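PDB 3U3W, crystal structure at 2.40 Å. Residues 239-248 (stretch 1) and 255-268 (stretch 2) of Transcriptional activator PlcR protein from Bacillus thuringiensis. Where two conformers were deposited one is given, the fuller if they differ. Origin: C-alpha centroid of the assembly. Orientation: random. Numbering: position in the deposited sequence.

Stretch 1, residues 239-248: YYQRGECLRK
Stretch 2 255-268: EIEDAYKKASFFFD

The contact is centred on G243 and A259, whose CA atoms lie 4.9 Å apart and set the register of two antiparallel helices. Residues 239-248 and 255-268 are helical throughout, with phi/psi near -60/-43 and i-to-i+4 hydrogen bonds such as G243 N to Y239 O (2.9 Å) and A263 N to A259 O (3.1 Å). Their axes approach to 7.5 Å with an angle of 161° between N-to-C directions, and the two stretches together bury 689 Å².

So close an approach depends on small residues. A259 points its CB toward the partner helix and fits as a knob among Y239, R242, G243 and L246; its CB lies 3.4 Å from Y239 O, 3.5 Å from G243 N and 3.5 Å from R242 CG. G243 leaves the facing surface free: an ideal CB there would point toward stretch 2 and stand 2.9 Å from Y260 CE1, a clash, and 3.5 Å from A259 CB. Instead, G243 CA lies over one face of the Y260 ring, 4.1 Å from its centroid and 18° off the ring normal, a CH-pi contact.

Apolar packing extends along both helices from this point. Toward the C-terminal end of stretch 1, L246 (chi1 m, chi2 t) places CB 3.7 Å from CG1 of I256 (m, t) and CD1 4.3 Å from A259 CB, while I256 CD1 reaches R247 CA at 3.7 Å. In the other direction, Y239 (chi1 -78°, chi2 -60°) enters a hole formed by A259, K262, A263 and F266. Its CB is 4.0 Å from A263 CB and its CE2 3.8 Å from F266 CE2 (F266 chi1 m, chi2 -73°). The aliphatic part of K262 covers one face of the Y239 ring, with K262 CD 3.8 Å from its centroid and 25° off the normal. Y240 (t, chi2 89°) sets CB 3.9 Å from A263 CB and 4.4 Å from F267 CZ (F267 chi1 m, chi2 -15°). The Y240 ring also presents its face to the edge of Y260 in an offset edge-to-face pair, with the two ring centroids 5.6 Å apart and planes at 66°.

Y260 (chi1 -73°, chi2 -56°) links this packing to the polar edge. Its CB points sideways, but the ring end comes nearer, among Y240, G243, E244 and R247. Y260 OH donates to E244 OE2 at 2.7 Å and accepts from R247 NE at 3.3 Å, with an N-H...O angle of 165°. E244 (m, m, chi3 -89°) has its CB away from stretch 2, yet its carboxylate returns to the hydroxyl. R247 (t, t, p, chi4 85°) closes the triad through a salt bridge, NH2 to E244 OE2 at 3.0 Å, so E244 OE2 receives both Y260 OH and R247 NH2, while R247 NE donates to the hydroxyl.

At the other polar margin, K262 (m, t, t, p) points its CB toward stretch 1, but the end of its chain leads off, and K262 NZ forms a salt bridge with D258 OD2 in its own helix at 2.9 Å (D258 chi1 t, chi2 66°).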

# COMPACT_ATOMS: atom_id res chain seq x y z
N TYR A 239 3.57 -21.01 1.04
CA TYR A 239 3.52 -22.28 0.34
C TYR A 239 4.46 -23.32 0.92
O TYR A 239 4.13 -24.49 0.96
CB TYR A 239 3.81 -22.12 -1.15
CG TYR A 239 2.63 -21.58 -1.89
CD1 TYR A 239 1.43 -22.27 -1.90
CD2 TYR A 239 2.69 -20.36 -2.53
CE1 TYR A 239 0.32 -21.77 -2.56
CE2 TYR A 239 1.60 -19.85 -3.19
CZ TYR A 239 0.42 -20.56 -3.20
OH TYR A 239 -0.66 -20.03 -3.87
N TYR A 240 5.64 -22.88 1.34
CA TYR A 240 6.61 -23.78 1.94
C TYR A 240 6.00 -24.30 3.25
O TYR A 240 5.89 -25.52 3.46
CB TYR A 240 7.95 -23.05 2.18
CG TYR A 240 8.97 -23.90 2.91
CD1 TYR A 240 9.84 -24.74 2.20
CD2 TYR A 240 9.05 -23.90 4.30
CE1 TYR A 240 10.76 -25.54 2.87
CE2 TYR A 240 9.98 -24.69 4.97
CZ TYR A 240 10.83 -25.50 4.25
OH TYR A 240 11.73 -26.28 4.92
N GLN A 241 5.58 -23.38 4.11
CA GLN A 241 4.92 -23.75 5.35
C GLN A 241 3.72 -24.69 5.14
O GLN A 241 3.48 -25.59 5.94
CB GLN A 241 4.46 -22.52 6.11
CG GLN A 241 4.06 -22.85 7.51
CD GLN A 241 5.20 -23.53 8.22
OE1 GLN A 241 6.32 -23.03 8.24
NE2 GLN A 241 4.93 -24.71 8.78
N ARG A 242 2.97 -24.47 4.06
CA ARG A 242 1.80 -25.28 3.81
C ARG A 242 2.23 -26.68 3.37
O ARG A 242 1.63 -27.67 3.76
CB ARG A 242 0.85 -24.61 2.81
CG ARG A 242 0.69 -25.29 1.47
CD ARG A 242 -0.75 -25.70 1.16
NE ARG A 242 -1.69 -24.59 0.95
CZ ARG A 242 -2.10 -24.14 -0.24
NH1 ARG A 242 -1.63 -24.72 -1.34
NH2 ARG A 242 -2.97 -23.12 -0.34
N GLY A 243 3.30 -26.75 2.59
CA GLY A 243 3.92 -28.04 2.30
C GLY A 243 4.35 -28.77 3.57
O GLY A 243 4.13 -29.98 3.70
N GLU A 244 4.97 -28.06 4.51
CA GLU A 244 5.34 -28.63 5.80
C GLU A 244 4.12 -29.21 6.51
O GLU A 244 4.16 -30.34 7.01
CB GLU A 244 5.99 -27.58 6.71
CG GLU A 244 7.31 -27.01 6.22
CD GLU A 244 8.47 -27.93 6.50
OE1 GLU A 244 9.07 -27.81 7.59
OE2 GLU A 244 8.78 -28.77 5.63
N CYS A 245 3.04 -28.44 6.58
CA CYS A 245 1.83 -28.89 7.28
C CYS A 245 1.21 -30.10 6.58
O CYS A 245 0.83 -31.07 7.23
CB CYS A 245 0.80 -27.76 7.36
SG CYS A 245 1.26 -26.46 8.48
N LEU A 246 1.14 -30.03 5.26
CA LEU A 246 0.60 -31.09 4.44
C LEU A 246 1.34 -32.40 4.67
O LEU A 246 0.73 -33.47 4.65
CB LEU A 246 0.64 -30.70 2.96
CG LEU A 246 -0.30 -29.57 2.50
CD1 LEU A 246 -0.32 -29.46 0.98
CD2 LEU A 246 -1.71 -29.75 3.03
N ARG A 247 2.65 -32.32 4.88
CA ARG A 247 3.47 -33.50 5.14
C ARG A 247 3.10 -34.14 6.48
O ARG A 247 2.90 -35.34 6.57
CB ARG A 247 4.96 -33.16 5.07
CG ARG A 247 5.88 -34.34 4.78
CD ARG A 247 7.16 -33.88 4.07
NE ARG A 247 7.77 -32.73 4.73
CZ ARG A 247 8.60 -32.80 5.76
NH1 ARG A 247 8.94 -33.99 6.26
NH2 ARG A 247 9.10 -31.69 6.30
N LYS A 248 3.00 -33.32 7.53
CA LYS A 248 2.68 -33.84 8.85
C LYS A 248 1.27 -34.40 8.90
O LYS A 248 1.00 -35.37 9.63
CB LYS A 248 2.86 -32.77 9.93
CG LYS A 248 4.29 -32.44 10.21
CD LYS A 248 5.07 -33.72 10.47
CE LYS A 248 6.57 -33.47 10.46
NZ LYS A 248 7.05 -32.84 11.72
N GLU A 255 -0.16 -33.35 -3.62
CA GLU A 255 -0.54 -32.10 -2.97
C GLU A 255 0.64 -31.48 -2.21
O GLU A 255 0.89 -30.28 -2.31
CB GLU A 255 -1.73 -32.33 -2.03
CG GLU A 255 -2.82 -33.15 -2.69
CD GLU A 255 -4.13 -33.08 -1.94
OE1 GLU A 255 -4.59 -31.95 -1.66
OE2 GLU A 255 -4.71 -34.16 -1.64
N ILE A 256 1.37 -32.31 -1.46
CA ILE A 256 2.61 -31.90 -0.81
C ILE A 256 3.64 -31.33 -1.80
O ILE A 256 4.22 -30.29 -1.55
CB ILE A 256 3.25 -33.06 -0.03
CG1 ILE A 256 2.35 -33.46 1.15
CG2 ILE A 256 4.66 -32.67 0.43
CD1 ILE A 256 2.67 -34.81 1.75
N GLU A 257 3.86 -32.02 -2.91
CA GLU A 257 4.84 -31.58 -3.91
C GLU A 257 4.43 -30.26 -4.54
O GLU A 257 5.26 -29.39 -4.79
CB GLU A 257 5.04 -32.65 -4.99
CG GLU A 257 6.15 -33.65 -4.69
CD GLU A 257 6.06 -34.92 -5.51
OE1 GLU A 257 5.18 -35.00 -6.40
OE2 GLU A 257 6.85 -35.86 -5.26
N ASP A 258 3.13 -30.11 -4.80
CA ASP A 258 2.57 -28.88 -5.33
C ASP A 258 2.98 -27.67 -4.50
O ASP A 258 3.47 -26.68 -5.05
CB ASP A 258 1.03 -28.95 -5.39
CG ASP A 258 0.41 -27.74 -6.08
OD1 ASP A 258 0.63 -27.57 -7.30
OD2 ASP A 258 -0.31 -26.97 -5.41
N ALA A 259 2.76 -27.74 -3.19
CA ALA A 259 3.04 -26.61 -2.33
C ALA A 259 4.50 -26.22 -2.42
O ALA A 259 4.81 -25.04 -2.57
CB ALA A 259 2.64 -26.90 -0.89
N TYR A 260 5.39 -27.21 -2.35
CA TYR A 260 6.83 -26.93 -2.40
C TYR A 260 7.28 -26.35 -3.75
O TYR A 260 8.19 -25.51 -3.80
CB TYR A 260 7.64 -28.18 -2.05
CG TYR A 260 7.62 -28.59 -0.59
CD1 TYR A 260 8.00 -27.69 0.41
CD2 TYR A 260 7.23 -29.87 -0.20
CE1 TYR A 260 7.99 -28.06 1.76
CE2 TYR A 260 7.22 -30.25 1.14
CZ TYR A 260 7.60 -29.34 2.11
OH TYR A 260 7.59 -29.71 3.44
N LYS A 261 6.65 -26.80 -4.83
CA LYS A 261 6.94 -26.27 -6.16
C LYS A 261 6.56 -24.79 -6.25
O LYS A 261 7.32 -23.97 -6.76
CB LYS A 261 6.22 -27.06 -7.25
CG LYS A 261 6.87 -28.40 -7.56
CD LYS A 261 5.95 -29.30 -8.39
CE LYS A 261 5.82 -28.81 -9.83
NZ LYS A 261 5.18 -27.46 -9.96
N LYS A 262 5.39 -24.47 -5.74
CA LYS A 262 4.96 -23.08 -5.70
C LYS A 262 5.95 -22.22 -4.89
O LYS A 262 6.23 -21.08 -5.28
CB LYS A 262 3.54 -22.96 -5.16
CG LYS A 262 2.47 -23.47 -6.12
CD LYS A 262 1.09 -23.39 -5.46
CE LYS A 262 -0.06 -23.46 -6.47
NZ LYS A 262 -0.09 -24.73 -7.24
N ALA A 263 6.48 -22.76 -3.80
CA ALA A 263 7.46 -22.02 -3.00
C ALA A 263 8.74 -21.80 -3.77
O ALA A 263 9.27 -20.70 -3.79
CB ALA A 263 7.75 -22.74 -1.68
N SER A 264 9.23 -22.87 -4.39
CA SER A 264 10.44 -22.83 -5.23
C SER A 264 10.30 -21.83 -6.38
O SER A 264 11.25 -21.10 -6.70
CB SER A 264 10.76 -24.23 -5.77
OG SER A 264 11.97 -24.25 -6.51
N PHE A 265 9.12 -21.78 -6.99
CA PHE A 265 8.84 -20.74 -7.96
C PHE A 265 9.10 -19.34 -7.40
O PHE A 265 9.86 -18.57 -8.00
CB PHE A 265 7.40 -20.83 -8.48
CG PHE A 265 7.11 -19.89 -9.63
CD1 PHE A 265 6.77 -18.56 -9.39
CD2 PHE A 265 7.20 -20.32 -10.95
CE1 PHE A 265 6.52 -17.68 -10.44
CE2 PHE A 265 6.93 -19.45 -12.00
CZ PHE A 265 6.59 -18.13 -11.74
N PHE A 266 8.48 -18.99 -6.28
CA PHE A 266 8.64 -17.64 -5.73
C PHE A 266 10.04 -17.34 -5.26
O PHE A 266 10.54 -16.24 -5.48
CB PHE A 266 7.62 -17.35 -4.63
CG PHE A 266 6.25 -17.13 -5.14
CD1 PHE A 266 5.92 -15.96 -5.81
CD2 PHE A 266 5.28 -18.11 -5.00
CE1 PHE A 266 4.64 -15.76 -6.32
CE2 PHE A 266 4.00 -17.92 -5.50
CZ PHE A 266 3.68 -16.74 -6.17
N PHE A 267 10.68 -18.32 -4.62
CA PHE A 267 12.06 -18.12 -4.18
C PHE A 267 12.97 -17.80 -5.36
O PHE A 267 13.86 -16.96 -5.26
CB PHE A 267 12.58 -19.32 -3.37
CG PHE A 267 11.86 -19.52 -2.06
CD1 PHE A 267 11.05 -18.52 -1.54
CD2 PHE A 267 11.96 -20.72 -1.37
CE1 PHE A 267 10.36 -18.71 -0.35
CE2 PHE A 267 11.28 -20.92 -0.18
CZ PHE A 267 10.48 -19.91 0.33
N ASP A 268 12.75 -18.48 -6.49
CA ASP A 268 13.52 -18.23 -7.70
C ASP A 268 13.33 -16.80 -8.17
O ASP A 268 14.25 -15.98 -8.09
CB ASP A 268 13.11 -19.20 -8.81
CG ASP A 268 13.78 -18.87 -10.14
OD1 ASP A 268 15.03 -18.92 -10.21
OD2 ASP A 268 13.06 -18.56 -11.12